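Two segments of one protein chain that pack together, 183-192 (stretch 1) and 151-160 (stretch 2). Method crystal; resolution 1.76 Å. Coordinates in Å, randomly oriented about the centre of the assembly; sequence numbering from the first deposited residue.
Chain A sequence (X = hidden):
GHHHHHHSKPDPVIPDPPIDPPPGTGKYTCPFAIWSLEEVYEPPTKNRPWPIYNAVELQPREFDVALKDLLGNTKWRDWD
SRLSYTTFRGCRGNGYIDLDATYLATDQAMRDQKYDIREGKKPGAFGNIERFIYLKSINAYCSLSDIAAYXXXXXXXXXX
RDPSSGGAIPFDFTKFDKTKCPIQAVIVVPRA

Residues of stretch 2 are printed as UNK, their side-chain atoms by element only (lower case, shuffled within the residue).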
# COMPACT_ATOMS: atom_id res chain seq x y z
N ILE A 183 1.12 4.41 -4.03
CA ILE A 183 1.89 4.02 -2.83
C ILE A 183 3.28 4.56 -2.96
O ILE A 183 3.92 4.43 -4.02
CB ILE A 183 1.89 2.45 -2.66
CG1 ILE A 183 0.43 1.97 -2.58
CG2 ILE A 183 2.90 1.98 -1.52
CD1 ILE A 183 0.20 0.45 -2.78
N GLN A 184 3.80 5.12 -1.87
CA GLN A 184 5.16 5.71 -1.84
C GLN A 184 6.07 4.80 -1.07
O GLN A 184 7.28 4.75 -1.36
CB GLN A 184 5.12 7.02 -1.10
CG GLN A 184 4.08 8.07 -1.59
CD GLN A 184 4.36 8.46 -3.02
OE1 GLN A 184 3.58 8.12 -3.92
NE2 GLN A 184 5.53 9.01 -3.26
N ALA A 185 5.55 4.15 -0.04
CA ALA A 185 6.38 3.26 0.80
C ALA A 185 5.55 2.41 1.75
O ALA A 185 4.37 2.70 1.98
CB ALA A 185 7.44 4.06 1.59
N VAL A 186 6.16 1.33 2.28
CA VAL A 186 5.52 0.54 3.34
C VAL A 186 6.50 0.71 4.48
O VAL A 186 7.76 0.51 4.32
CB VAL A 186 5.40 -1.02 2.99
CG1 VAL A 186 4.99 -1.81 4.27
CG2 VAL A 186 4.37 -1.28 1.92
N ILE A 187 5.97 1.09 5.65
CA ILE A 187 6.84 1.33 6.81
C ILE A 187 6.37 0.56 8.03
O ILE A 187 5.21 0.10 8.07
CB ILE A 187 6.94 2.89 7.19
CG1 ILE A 187 5.54 3.37 7.62
CG2 ILE A 187 7.34 3.71 5.95
CD1 ILE A 187 5.52 4.85 8.16
N VAL A 188 7.26 0.49 9.02
CA VAL A 188 6.86 0.22 10.40
C VAL A 188 6.78 1.58 11.17
O VAL A 188 7.78 2.27 11.34
CB VAL A 188 7.77 -0.83 11.08
CG1 VAL A 188 7.39 -0.94 12.57
CG2 VAL A 188 7.59 -2.28 10.45
N VAL A 189 5.57 2.02 11.55
CA VAL A 189 5.48 3.33 12.22
C VAL A 189 6.09 3.26 13.64
O VAL A 189 5.67 2.43 14.46
CB VAL A 189 4.06 3.92 12.20
CG1 VAL A 189 3.08 2.99 12.90
CG2 VAL A 189 4.02 5.35 12.77
N PRO A 190 7.07 4.12 13.95
CA PRO A 190 7.64 4.13 15.35
C PRO A 190 6.64 4.49 16.43
O PRO A 190 5.78 5.35 16.24
CB PRO A 190 8.69 5.24 15.32
CG PRO A 190 8.95 5.46 13.82
CD PRO A 190 7.62 5.21 13.13
N ARG A 191 6.78 3.81 17.56
CA ARG A 191 6.08 4.26 18.78
C ARG A 191 6.50 5.62 19.24
O ARG A 191 7.62 6.03 19.01
CB ARG A 191 6.33 3.28 19.91
CG ARG A 191 5.51 2.03 19.69
CD ARG A 191 6.00 0.84 20.56
NE ARG A 191 7.34 0.37 20.21
CZ ARG A 191 7.56 -0.86 19.70
NH1 ARG A 191 6.54 -1.69 19.55
NH2 ARG A 191 8.77 -1.25 19.41
N ALA A 192 5.60 6.31 19.95
CA ALA A 192 5.99 7.59 20.52
C ALA A 192 5.42 7.72 21.93
O ALA A 192 5.12 6.72 22.63
CB ALA A 192 5.55 8.74 19.61
OXT ALA A 192 5.23 8.84 22.42
N UNK A 151 0.93 -6.80 16.09
CA UNK A 151 2.18 -6.08 16.48
C UNK A 151 3.19 -5.72 15.40
O UNK A 151 4.29 -5.24 15.73
c UNK A 151 1.63 -6.93 21.07
c UNK A 151 2.28 -6.49 19.00
c UNK A 151 1.54 -5.44 19.46
n UNK A 151 2.29 -7.42 20.03
n UNK A 151 1.15 -5.74 20.74
c UNK A 151 2.93 -6.75 17.66
N UNK A 152 2.87 -5.96 14.12
CA UNK A 152 3.82 -5.57 13.05
C UNK A 152 3.89 -4.03 12.90
O UNK A 152 4.94 -3.48 12.49
c UNK A 152 3.42 -6.15 11.67
N UNK A 153 2.79 -3.40 13.27
CA UNK A 153 2.63 -1.94 13.16
C UNK A 153 2.99 -1.42 11.73
O UNK A 153 3.61 -0.34 11.55
c UNK A 153 3.52 -1.22 14.15
o UNK A 153 2.00 -1.98 15.82
o UNK A 153 4.04 -1.27 16.41
c UNK A 153 3.14 -1.53 15.58
N UNK A 154 2.62 -2.21 10.73
CA UNK A 154 2.92 -1.88 9.33
C UNK A 154 1.93 -0.87 8.80
O UNK A 154 0.73 -0.96 9.08
N UNK A 155 2.44 0.10 8.03
CA UNK A 155 1.60 1.07 7.34
C UNK A 155 2.02 1.19 5.85
O UNK A 155 3.22 1.27 5.49
c UNK A 155 0.92 3.53 7.43
c UNK A 155 1.78 2.44 8.04
c UNK A 155 1.47 2.30 9.49
N UNK A 156 0.99 1.18 5.00
CA UNK A 156 1.19 1.47 3.59
C UNK A 156 0.88 2.98 3.47
O UNK A 156 -0.29 3.42 3.74
c UNK A 156 0.51 0.96 1.19
c UNK A 156 0.34 -0.86 2.96
c UNK A 156 -0.86 -1.67 2.55
c UNK A 156 0.22 0.67 2.69
N UNK A 157 1.88 3.69 2.98
CA UNK A 157 1.80 5.15 2.85
C UNK A 157 1.65 5.53 1.39
O UNK A 157 2.51 5.27 0.57
c UNK A 157 3.05 5.90 3.45
c UNK A 157 3.29 5.50 4.93
c UNK A 157 2.80 7.41 3.41
N UNK A 158 0.55 6.18 1.08
CA UNK A 158 0.39 6.77 -0.24
C UNK A 158 0.44 8.30 -0.23
O UNK A 158 0.72 8.91 0.79
N UNK A 159 0.29 8.90 -1.41
CA UNK A 159 0.31 10.33 -1.48
C UNK A 159 -0.78 10.76 -2.43
O UNK A 159 -0.86 10.31 -3.57
c UNK A 159 2.18 14.59 -0.98
c UNK A 159 1.68 10.89 -1.86
c UNK A 159 1.22 14.46 -3.24
c UNK A 159 1.28 13.05 -3.14
c UNK A 159 1.69 15.22 -2.19
c UNK A 159 2.22 13.20 -0.90
c UNK A 159 1.72 12.42 -1.95
N UNK A 160 -1.69 11.61 -1.91
CA UNK A 160 -2.91 12.00 -2.63
C UNK A 160 -2.56 13.08 -3.65
O UNK A 160 -2.10 14.24 -3.28
c UNK A 160 -3.96 12.54 -1.63
c UNK A 160 -5.74 13.89 -2.80
c UNK A 160 -8.43 10.29 -3.36
n UNK A 160 -6.98 13.66 -3.34
c UNK A 160 -7.40 9.64 -2.65
c UNK A 160 -6.26 10.34 -2.28
c UNK A 160 -5.23 12.73 -2.29
c UNK A 160 -8.39 11.64 -3.60
c UNK A 160 -6.21 11.73 -2.53
c UNK A 160 -7.27 12.33 -3.22
O HOH W 1 6.18 0.23 15.92

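Position 151 carries one carbon followed by a five-membered ring of three carbons and two nitrogens; it makes no contact with stretch 1. It is His 151. Position 152 has a single side-chain carbon, so it is Ala 152; its backbone O lies 3.5 Å from Val 188 CG1.

Position 153 has two carbons, the second bearing two oxygens, near Arg 191: a short carboxylate, Asp 153. Its backbone O accepts a hydrogen bond from Val 189 N (3.1 Å, 152° at the hydrogen). A water donates to both Asp 153 OD2 and Val 189 O, 2.7 Å each. Arg 191 NH1 stands 4.0 Å from Asp 153 OD2, but this oxygen lies well out of the guanidinium plane, so the attraction is one of charge alone.

Position 154 has no side-chain atoms and is Gly 154. Its CA approaches Ile 187 O at 3.3 Å, a CA-H...O contact.

Position 155 shows three carbons, one carrying the other two, packed against the side chains of Ile 187 and Val 189: Val 155. Val 155 N to Ile 187 O and Ile 187 N to Val 155 O are both 2.8 Å hydrogen bonds. Its CB lies 3.9 Å from Ile 187 CG1, and its CG2 3.8 Å from Val 189 CG1.

Position 156 has four carbons, forked at the first, one arm two carbons long, touching Ile 183 and Val 186: Ile 156. Val 186 CG2 is 4.2 Å from Ile 156 CG1; Ile 183 CG2 meets Ile 156 CG2 at 3.8 Å.

Position 157 repeats the three-carbon fork, against Ile 187, and is Val 157. Its CG2 lies 4.0 Å from Ile 187 CD1. Val 157 N donates to Ala 185 O (2.9 Å), while Val 157 O accepts from both Gln 184 N (2.8 Å) and Ala 185 N (3.3 Å).

Position 158 lacks side-chain atoms: Gly 158, its CA 4.1 Å from Ile 183 CA. Position 159 has one carbon and a six-carbon ring, the first carbon touching Gln 184, hence Phe 159; its CB is 3.7 Å from Gln 184 CG, while the ring leads away. Position 160, one carbon then fused rings of eight carbons and one nitrogen, is Trp 160, out of reach.

The contact is an antiparallel strand pair, with axes at 157° and 657 Å² buried. Backbone hydrogen bonds set the register, which shifts by one between Ile 183 and Ala 185; at this bulge two successive amides share Val 157 O. Val 155, Val 157, Ala 185 and Ile 187 occupy one face, Ile 156 and Val 186 the other, so apolar packing reinforces the ladder.

Stretch 2, residues 151-160: HADGVIVGFW
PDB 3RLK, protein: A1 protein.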